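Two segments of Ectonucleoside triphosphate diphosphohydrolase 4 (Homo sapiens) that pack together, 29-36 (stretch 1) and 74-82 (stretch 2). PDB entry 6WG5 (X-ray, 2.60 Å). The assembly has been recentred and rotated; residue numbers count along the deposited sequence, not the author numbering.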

# COMPACT_ATOMS: atom_id res chain seq x y z
N ASP A 29 20.54 -9.40 10.86
CA ASP A 29 21.29 -9.79 9.68
C ASP A 29 21.33 -8.60 8.72
O ASP A 29 20.58 -8.51 7.74
CB ASP A 29 20.68 -11.03 9.03
CG ASP A 29 20.95 -12.29 9.82
OD1 ASP A 29 22.03 -12.39 10.44
OD2 ASP A 29 20.09 -13.19 9.82
N ILE A 30 22.23 -7.67 9.02
CA ILE A 30 22.42 -6.45 8.25
C ILE A 30 23.86 -6.32 7.75
O ILE A 30 24.24 -5.27 7.24
CB ILE A 30 21.98 -5.22 9.07
CG1 ILE A 30 20.52 -5.41 9.49
CG2 ILE A 30 22.13 -3.91 8.29
CD1 ILE A 30 19.87 -4.20 10.17
N GLU A 31 24.65 -7.38 7.85
CA GLU A 31 26.02 -7.35 7.36
C GLU A 31 26.05 -6.89 5.90
O GLU A 31 25.21 -7.29 5.10
CB GLU A 31 26.67 -8.73 7.49
CG GLU A 31 26.55 -9.34 8.88
CD GLU A 31 27.01 -8.40 9.98
OE1 GLU A 31 28.00 -7.67 9.77
OE2 GLU A 31 26.36 -8.38 11.05
N ALA A 32 27.03 -6.05 5.58
CA ALA A 32 27.13 -5.49 4.24
C ALA A 32 27.17 -6.60 3.19
O ALA A 32 27.78 -7.65 3.40
CB ALA A 32 28.39 -4.63 4.13
N THR A 33 26.50 -6.35 2.07
CA THR A 33 26.53 -7.29 0.96
C THR A 33 27.96 -7.49 0.50
O THR A 33 28.69 -6.53 0.25
CB THR A 33 25.66 -6.79 -0.19
OG1 THR A 33 24.32 -6.57 0.27
CG2 THR A 33 25.63 -7.80 -1.34
N ASP A 34 28.38 -8.75 0.38
CA ASP A 34 29.74 -9.08 -0.02
C ASP A 34 29.82 -8.99 -1.54
O ASP A 34 29.52 -9.94 -2.27
CB ASP A 34 30.14 -10.47 0.48
CG ASP A 34 31.57 -10.82 0.12
OD1 ASP A 34 32.34 -9.91 -0.25
OD2 ASP A 34 31.94 -12.01 0.23
N THR A 35 30.25 -7.82 -2.03
CA THR A 35 30.39 -7.61 -3.46
C THR A 35 31.45 -8.51 -4.08
O THR A 35 31.49 -8.65 -5.31
CB THR A 35 30.72 -6.15 -3.75
OG1 THR A 35 31.97 -5.81 -3.14
CG2 THR A 35 29.62 -5.24 -3.20
N ASN A 36 32.31 -9.11 -3.26
CA ASN A 36 33.35 -10.01 -3.75
C ASN A 36 32.87 -11.45 -3.92
O ASN A 36 33.63 -12.29 -4.41
CB ASN A 36 34.55 -9.99 -2.80
CG ASN A 36 35.40 -8.74 -2.95
OD1 ASN A 36 36.31 -8.69 -3.77
ND2 ASN A 36 35.10 -7.73 -2.14
N ARG A 74 16.85 -9.67 -0.95
CA ARG A 74 17.03 -8.74 0.14
C ARG A 74 17.55 -7.42 -0.42
O ARG A 74 18.15 -7.38 -1.50
CB ARG A 74 18.01 -9.26 1.20
CG ARG A 74 17.75 -10.68 1.67
CD ARG A 74 18.95 -11.24 2.40
NE ARG A 74 18.68 -12.56 2.97
CZ ARG A 74 18.08 -12.76 4.13
NH1 ARG A 74 17.67 -11.74 4.87
NH2 ARG A 74 17.88 -14.00 4.56
N GLN A 75 17.33 -6.35 0.33
CA GLN A 75 17.95 -5.08 -0.02
C GLN A 75 19.46 -5.18 0.11
O GLN A 75 19.98 -5.72 1.09
CB GLN A 75 17.43 -3.95 0.88
CG GLN A 75 16.06 -3.44 0.52
CD GLN A 75 15.76 -2.10 1.16
OE1 GLN A 75 16.12 -1.05 0.62
NE2 GLN A 75 15.12 -2.12 2.32
N MET A 76 20.17 -4.66 -0.89
CA MET A 76 21.63 -4.63 -0.81
C MET A 76 22.06 -3.75 0.36
O MET A 76 21.40 -2.77 0.71
CB MET A 76 22.22 -4.11 -2.12
CG MET A 76 23.73 -4.24 -2.19
SD MET A 76 24.43 -3.56 -3.70
CE MET A 76 26.16 -4.00 -3.49
N ARG A 77 23.20 -4.11 0.96
CA ARG A 77 23.73 -3.42 2.13
C ARG A 77 25.12 -2.89 1.80
O ARG A 77 26.00 -3.66 1.41
CB ARG A 77 23.78 -4.36 3.33
CG ARG A 77 22.42 -4.72 3.89
CD ARG A 77 21.84 -3.57 4.69
NE ARG A 77 20.44 -3.78 5.03
CZ ARG A 77 19.75 -3.02 5.88
NH1 ARG A 77 20.34 -1.99 6.48
NH2 ARG A 77 18.48 -3.28 6.13
N ASP A 78 25.31 -1.58 1.96
CA ASP A 78 26.59 -0.96 1.65
C ASP A 78 27.59 -1.25 2.76
O ASP A 78 27.32 -1.98 3.71
CB ASP A 78 26.42 0.54 1.43
CG ASP A 78 25.94 1.28 2.67
OD1 ASP A 78 25.90 0.67 3.76
OD2 ASP A 78 25.60 2.47 2.56
N LYS A 79 28.79 -0.66 2.63
CA LYS A 79 29.83 -0.88 3.63
C LYS A 79 29.41 -0.36 4.99
O LYS A 79 29.86 -0.88 6.02
CB LYS A 79 31.13 -0.22 3.18
CG LYS A 79 31.01 1.26 2.86
CD LYS A 79 32.34 1.83 2.40
CE LYS A 79 32.22 3.28 1.97
NZ LYS A 79 33.54 3.89 1.66
N ASN A 80 28.55 0.66 5.03
CA ASN A 80 28.03 1.18 6.30
C ASN A 80 26.87 0.35 6.83
O ASN A 80 26.31 0.71 7.87
CB ASN A 80 27.58 2.63 6.13
CG ASN A 80 28.73 3.56 5.76
OD1 ASN A 80 29.89 3.25 6.00
ND2 ASN A 80 28.39 4.70 5.18
N ARG A 81 26.50 -0.74 6.16
CA ARG A 81 25.39 -1.59 6.58
C ARG A 81 24.06 -0.86 6.48
O ARG A 81 23.19 -0.99 7.35
CB ARG A 81 25.62 -2.13 8.00
CG ARG A 81 26.96 -2.81 8.19
CD ARG A 81 26.92 -3.84 9.31
NE ARG A 81 26.26 -3.33 10.50
CZ ARG A 81 26.81 -2.49 11.37
NH1 ARG A 81 28.04 -2.03 11.17
NH2 ARG A 81 26.12 -2.08 12.43
N LYS A 82 23.89 -0.09 5.40
CA LYS A 82 22.66 0.64 5.13
C LYS A 82 22.03 0.15 3.84
O LYS A 82 22.74 -0.31 2.93
CB LYS A 82 22.93 2.15 5.01
CG LYS A 82 23.54 2.78 6.25
CD LYS A 82 22.58 2.75 7.43
CE LYS A 82 23.18 3.43 8.65
NZ LYS A 82 22.25 3.43 9.80
O HOH W 1 28.45 -4.13 0.15

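Stretch 1 is an irregular strand-free segment, and stretch 2 is a short strand at R74 and Q75 that runs on into a loop and turn. The nearest CA atoms across the stretches, those of A32 and R77, lie 4.5 Å apart, and beside them T33 and R77 grip each other.

R74 and Q75 add little to the contact. At M76 the all-trans side chain, flexible and unbranched, carries its terminal methyl across to stretch 1, where CE lies 3.7 Å from CG2 of T35; two methyl groups meet in a small apolar patch.

R77 is the hub. Its N donates to OG1 of T33 over 2.8 Å, nearly straight at 163°, while the N of T33 donates to the O of R77, also over 2.8 Å. A threonine suits this place: its CA-to-CB bond points toward stretch 2, and its hydroxyl oxygen is held where it can accept from the backbone N of R77. Water 1 reinforces the pair, donating to the O of T33 and to the O of R77 (2.8 Å). The CA-to-CB bond of R77 points toward stretch 1, and CG2 of I30 lies over one face of its guanidinium, 3.2 Å from NH1. Such a face accepts apolar cover, since its hydrogen bonds are made in the plane; NH1 donates to the O of R81 at 3.1 Å.

D78 begins a type I turn ending at R81. Aspartate suits the start of the turn because its short side chain holds a carboxylate close to the backbone, and OD1 accepts from the N of K82 at 2.7 Å, and the N of D78 donates to the O of K82 at 3.0 Å. K79 and N80, at the turn's middle, point their CA-to-CB bonds away.

R81 closes the contact with the aliphatic part of a long side chain: its CB lies 3.9 Å from CG2 of I30, and its CD 4.0 Å from OE1 of E31, while the edge of its guanidinium lies near O of I30.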